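Local coordinates for protein tumor necrosis factor receptor superfamily member 16 (Rattus norvegicus, PDB 4F42) that probably relays neurotrophin signals inside the cell through its death domain, an intracellular module of this low-affinity nerve growth factor receptor, at residues A[32-35]-A[36-40]; A[61-64]-A[65-68]. All coordinates share one frame; numbering follows the deposited sequence.

Contact 1: residues A[32-35]-A[36-40]; sequences LGYQ and PEHID
A loop-to-helix junction at the protein surface brings Tyr34 against His38 and Ile39, where the turn after helix 24-32 runs into helix 36-41. The tyrosine meets the histidine edge to face: CD1 of Tyr34 stands over the middle of the imidazole, 3.5 Å from CD2 of His38, with the ring planes at 76°. In His38, CG anti to the backbone N (chi1 -159°) carries the imidazole back beside the tyrosine. Tyr34 also touches the buried Ile39, its CB lying 3.8 Å from CG1 of the isoleucine. Beyond the junction the tyrosine packs on Ala29 of helix 24-32 and on Leu52 and Trp56 of helix 48-56, and its OH is hydrogen-bonded to Ser55, so one side chain ties three helices together. Replacing Tyr34 by an alanine would probably leave the His38 ring without its edge partner and take from Ser55 OG this hydrogen-bond partner. The backbone closes the first turn with a nearly straight bond from Ile39 N to Gln35 O, 2.9 Å long. Gln35 is the N-cap, and Gly33, the first residue past helix 24-32, takes a positive phi in a Schellman motif: a short link between two helices of the death-domain bundle.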
loop_
_atom_site.group_PDB
_atom_site.type_symbol
_atom_site.label_atom_id
_atom_site.label_comp_id
_atom_site.label_asym_id
_atom_site.label_seq_id
_atom_site.Cartn_x
_atom_site.Cartn_y
_atom_site.Cartn_z
ATOM N N LEU A 32 0.540 8.472 -0.397
ATOM C CA LEU A 32 -0.915 8.359 -0.536
ATOM C C LEU A 32 -1.665 9.494 0.187
ATOM O O LEU A 32 -2.893 9.614 0.083
ATOM C CB LEU A 32 -1.392 6.978 -0.081
ATOM C CG LEU A 32 -0.880 5.752 -0.849
ATOM C CD1 LEU A 32 -1.293 4.491 -0.122
ATOM C CD2 LEU A 32 -1.405 5.732 -2.274
ATOM N N GLY A 33 -0.916 10.334 0.895
ATOM C CA GLY A 33 -1.455 11.563 1.472
ATOM C C GLY A 33 -1.792 11.522 2.958
ATOM O O GLY A 33 -2.510 12.393 3.443
ATOM N N TYR A 34 -1.275 10.521 3.670
ATOM C CA TYR A 34 -1.480 10.374 5.106
ATOM C C TYR A 34 -0.452 11.176 5.899
ATOM O O TYR A 34 0.740 11.090 5.629
ATOM C CB TYR A 34 -1.356 8.901 5.500
ATOM C CG TYR A 34 -2.501 8.028 5.068
ATOM C CD1 TYR A 34 -3.599 7.844 5.896
ATOM C CD2 TYR A 34 -2.481 7.370 3.833
ATOM C CE1 TYR A 34 -4.661 7.037 5.515
ATOM C CE2 TYR A 34 -3.549 6.558 3.431
ATOM C CZ TYR A 34 -4.627 6.397 4.286
ATOM O OH TYR A 34 -5.687 5.616 3.929
ATOM N N GLN A 35 -0.908 11.931 6.895
ATOM C CA GLN A 35 0.002 12.683 7.763
ATOM C C GLN A 35 0.763 11.744 8.720
ATOM O O GLN A 35 0.323 10.609 8.947
ATOM C CB GLN A 35 -0.750 13.774 8.534
ATOM C CG GLN A 35 -1.368 14.871 7.665
ATOM C CD GLN A 35 -0.356 15.581 6.787
ATOM O OE1 GLN A 35 -0.485 15.596 5.562
ATOM N NE2 GLN A 35 0.661 16.165 7.406
ATOM N N PRO A 36 1.910 12.206 9.270
ATOM C CA PRO A 36 2.751 11.350 10.129
ATOM C C PRO A 36 2.022 10.701 11.307
ATOM O O PRO A 36 2.234 9.517 11.576
ATOM C CB PRO A 36 3.831 12.315 10.642
ATOM C CG PRO A 36 3.925 13.367 9.552
ATOM C CD PRO A 36 2.491 13.559 9.115
ATOM N N GLU A 37 1.175 11.470 11.991
ATOM C CA GLU A 37 0.455 10.984 13.176
ATOM C C GLU A 37 -0.657 10.012 12.808
ATOM O O GLU A 37 -0.947 9.085 13.569
ATOM C CB GLU A 37 -0.113 12.145 13.986
ATOM C CG GLU A 37 0.950 13.092 14.541
ATOM C CD GLU A 37 1.461 14.110 13.519
ATOM O OE1 GLU A 37 0.829 14.274 12.445
ATOM O OE2 GLU A 37 2.500 14.751 13.799
ATOM N N HIS A 38 -1.273 10.240 11.645
ATOM C CA HIS A 38 -2.236 9.309 11.057
ATOM C C HIS A 38 -1.531 7.967 10.780
ATOM O O HIS A 38 -2.039 6.906 11.161
ATOM C CB HIS A 38 -2.822 9.909 9.777
ATOM C CG HIS A 38 -4.129 9.316 9.346
ATOM N ND1 HIS A 38 -4.575 8.080 9.768
ATOM C CD2 HIS A 38 -5.068 9.779 8.483
ATOM C CE1 HIS A 38 -5.743 7.823 9.204
ATOM N NE2 HIS A 38 -6.063 8.836 8.417
ATOM N N ILE A 39 -0.359 8.023 10.140
ATOM C CA ILE A 39 0.477 6.829 9.916
ATOM C C ILE A 39 0.812 6.138 11.239
ATOM O O ILE A 39 0.610 4.931 11.380
ATOM C CB ILE A 39 1.789 7.165 9.154
ATOM C CG1 ILE A 39 1.472 7.850 7.824
ATOM C CG2 ILE A 39 2.620 5.909 8.926
ATOM C CD1 ILE A 39 2.683 8.309 7.038
ATOM N N ASP A 40 1.318 6.905 12.203
ATOM C CA ASP A 40 1.614 6.385 13.537
ATOM C C ASP A 40 0.405 5.684 14.173
ATOM O O ASP A 40 0.581 4.743 14.931
ATOM C CB ASP A 40 2.111 7.497 14.474
ATOM C CG ASP A 40 3.511 7.999 14.128
ATOM O OD1 ASP A 40 4.295 7.266 13.480
ATOM O OD2 ASP A 40 3.826 9.145 14.525
#

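Contact 2: residues A[61-64]-A[65-68]. With MNB (5-mercapto-2-nitro-benzoic acid), chain C.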
loop_
_atom_site.group_PDB
_atom_site.type_symbol
_atom_site.label_atom_id
_atom_site.label_comp_id
_atom_site.label_asym_id
_atom_site.label_seq_id
_atom_site.Cartn_x
_atom_site.Cartn_y
_atom_site.Cartn_z
ATOM N N SER A 61 -11.122 5.545 -5.717
ATOM C CA SER A 61 -9.935 5.792 -6.520
ATOM C C SER A 61 -8.719 4.982 -6.035
ATOM O O SER A 61 -7.588 5.223 -6.467
ATOM C CB SER A 61 -9.610 7.284 -6.491
ATOM O OG SER A 61 -9.538 7.723 -5.146
ATOM N N ALA A 62 -8.963 4.036 -5.132
ATOM C CA ALA A 62 -7.921 3.158 -4.624
ATOM C C ALA A 62 -7.766 1.929 -5.515
ATOM O O ALA A 62 -8.124 0.817 -5.129
ATOM C CB ALA A 62 -8.209 2.764 -3.186
ATOM N N THR A 63 -7.229 2.149 -6.713
ATOM C CA THR A 63 -6.983 1.085 -7.676
ATOM C C THR A 63 -5.579 0.520 -7.513
ATOM O O THR A 63 -4.699 1.164 -6.939
ATOM C CB THR A 63 -7.108 1.606 -9.124
ATOM O OG1 THR A 63 -6.251 2.745 -9.294
ATOM C CG2 THR A 63 -8.558 2.001 -9.448
ATOM N N LEU A 64 -5.359 -0.675 -8.046
ATOM C CA LEU A 64 -4.014 -1.228 -8.124
ATOM C C LEU A 64 -3.037 -0.274 -8.818
ATOM O O LEU A 64 -1.924 -0.069 -8.331
ATOM C CB LEU A 64 -4.012 -2.590 -8.815
ATOM C CG LEU A 64 -2.649 -3.286 -8.947
ATOM C CD1 LEU A 64 -1.962 -3.528 -7.595
ATOM C CD2 LEU A 64 -2.788 -4.573 -9.713
ATOM N N ASP A 65 -3.460 0.315 -9.934
ATOM C CA ASP A 65 -2.602 1.221 -10.695
ATOM C C ASP A 65 -2.239 2.496 -9.931
ATOM O O ASP A 65 -1.119 2.985 -10.038
ATOM C CB ASP A 65 -3.155 1.520 -12.100
ATOM C CG ASP A 65 -4.636 1.854 -12.110
ATOM O OD1 ASP A 65 -4.987 3.044 -12.240
ATOM O OD2 ASP A 65 -5.460 0.921 -12.020
ATOM N N ALA A 66 -3.192 3.016 -9.154
ATOM C CA ALA A 66 -2.939 4.136 -8.256
ATOM C C ALA A 66 -1.884 3.755 -7.226
ATOM O O ALA A 66 -1.015 4.558 -6.880
ATOM C CB ALA A 66 -4.215 4.567 -7.563
ATOM N N LEU A 67 -1.961 2.524 -6.738
ATOM C CA LEU A 67 -0.961 2.024 -5.802
ATOM C C LEU A 67 0.402 1.913 -6.482
ATOM O O LEU A 67 1.411 2.409 -5.960
ATOM C CB LEU A 67 -1.376 0.668 -5.229
ATOM C CG LEU A 67 -0.351 -0.002 -4.316
ATOM C CD1 LEU A 67 0.002 0.902 -3.145
ATOM C CD2 LEU A 67 -0.892 -1.325 -3.825
ATOM N N LEU A 68 0.418 1.255 -7.640
ATOM C CA LEU A 68 1.629 1.108 -8.435
ATOM C C LEU A 68 2.241 2.477 -8.769
ATOM O O LEU A 68 3.453 2.660 -8.618
ATOM C CB LEU A 68 1.334 0.272 -9.687
ATOM C CG LEU A 68 1.609 -1.247 -9.681
ATOM C CD1 LEU A 68 1.496 -1.927 -8.322
ATOM C CD2 LEU A 68 0.795 -2.017 -10.715
HETATM C C6 MNB C . -0.155 -7.089 -11.936
HETATM C C1 MNB C . -0.812 -7.615 -10.826
HETATM C C2 MNB C . -0.442 -7.119 -9.457
HETATM C C3 MNB C . 0.540 -6.138 -9.347
HETATM C C4 MNB C . 1.162 -5.649 -10.485
HETATM C C5 MNB C . 0.824 -6.113 -11.755
HETATM S S5 MNB C . 1.634 -5.451 -13.088
HETATM C C10 MNB C . -1.854 -8.673 -11.045
HETATM O O12 MNB C . -1.466 -9.855 -11.108
HETATM O O11 MNB C . -3.062 -8.368 -11.162
HETATM N N7 MNB C . -1.054 -7.582 -8.276
HETATM O O9 MNB C . -0.568 -7.324 -7.187
HETATM O O8 MNB C . -2.090 -8.226 -8.308
#
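The capped N-terminus of helix 64-73 leads, within one turn, to part of the pocket that holds 5-mercapto-2-nitro-benzoic acid. Thr63 is the N-cap: its OG1 accepts from Ala66 N at 3.1 Å, so the side chain satisfies an amide of the first turn. The hydroxyl reaches that amide because chi1 (54°) sets OG1 between the backbone N and the carbonyl carbon. Asp65 bends back toward the same hydroxyl, with OD1 3.2 Å from Thr63 OG1, and its negative charge near the helix start is probably favourable for the helix dipole. Ahead of the cap, Ala62 sits at the centre of an inverse gamma turn that delivers the chain into the helix, one of the six that make up this death domain. Regular i to i+4 bonds then follow, Leu67 N to Thr63 O and Leu68 N to Leu64 O, the latter 2.8 Å long and in the carbonyl plane. On the ligand side, Leu64 and Leu68 meet through their CD1 methyls, 3.9 Å apart, while their CD2 methyls lie over the same face of the aromatic ring: Leu64 CD2 is almost straight above C2 of the ligand at 3.5 Å, and Leu68 CD2, 3.7 Å from C4, is above the plane but displaced outward past that atom. Lys12 NZ is hydrogen-bonded to the same ligand. Leu67 faces inward onto Tyr5 and Trp56.

Both contacts illustrate how a chain enters a helix, and both share backbone i to i+4 bonds, yet they differ in what is added: contact 1, with Gln35 at the N-cap, adds an aromatic pair, whereas contact 2 adds a side-chain capping bond from a threonine hydroxyl. Contact 1 is a surface contact, its centre about 13 Å from that of the chain; contact 2 is partly buried, at about 9 Å, and adds leucine methyls turned to a bound ligand. Their centres lie about 18 Å apart and they do not touch. Helix 48-56 is common ground, since Trp56 receives Tyr34 from contact 1 and Ala62 and Leu67 from contact 2.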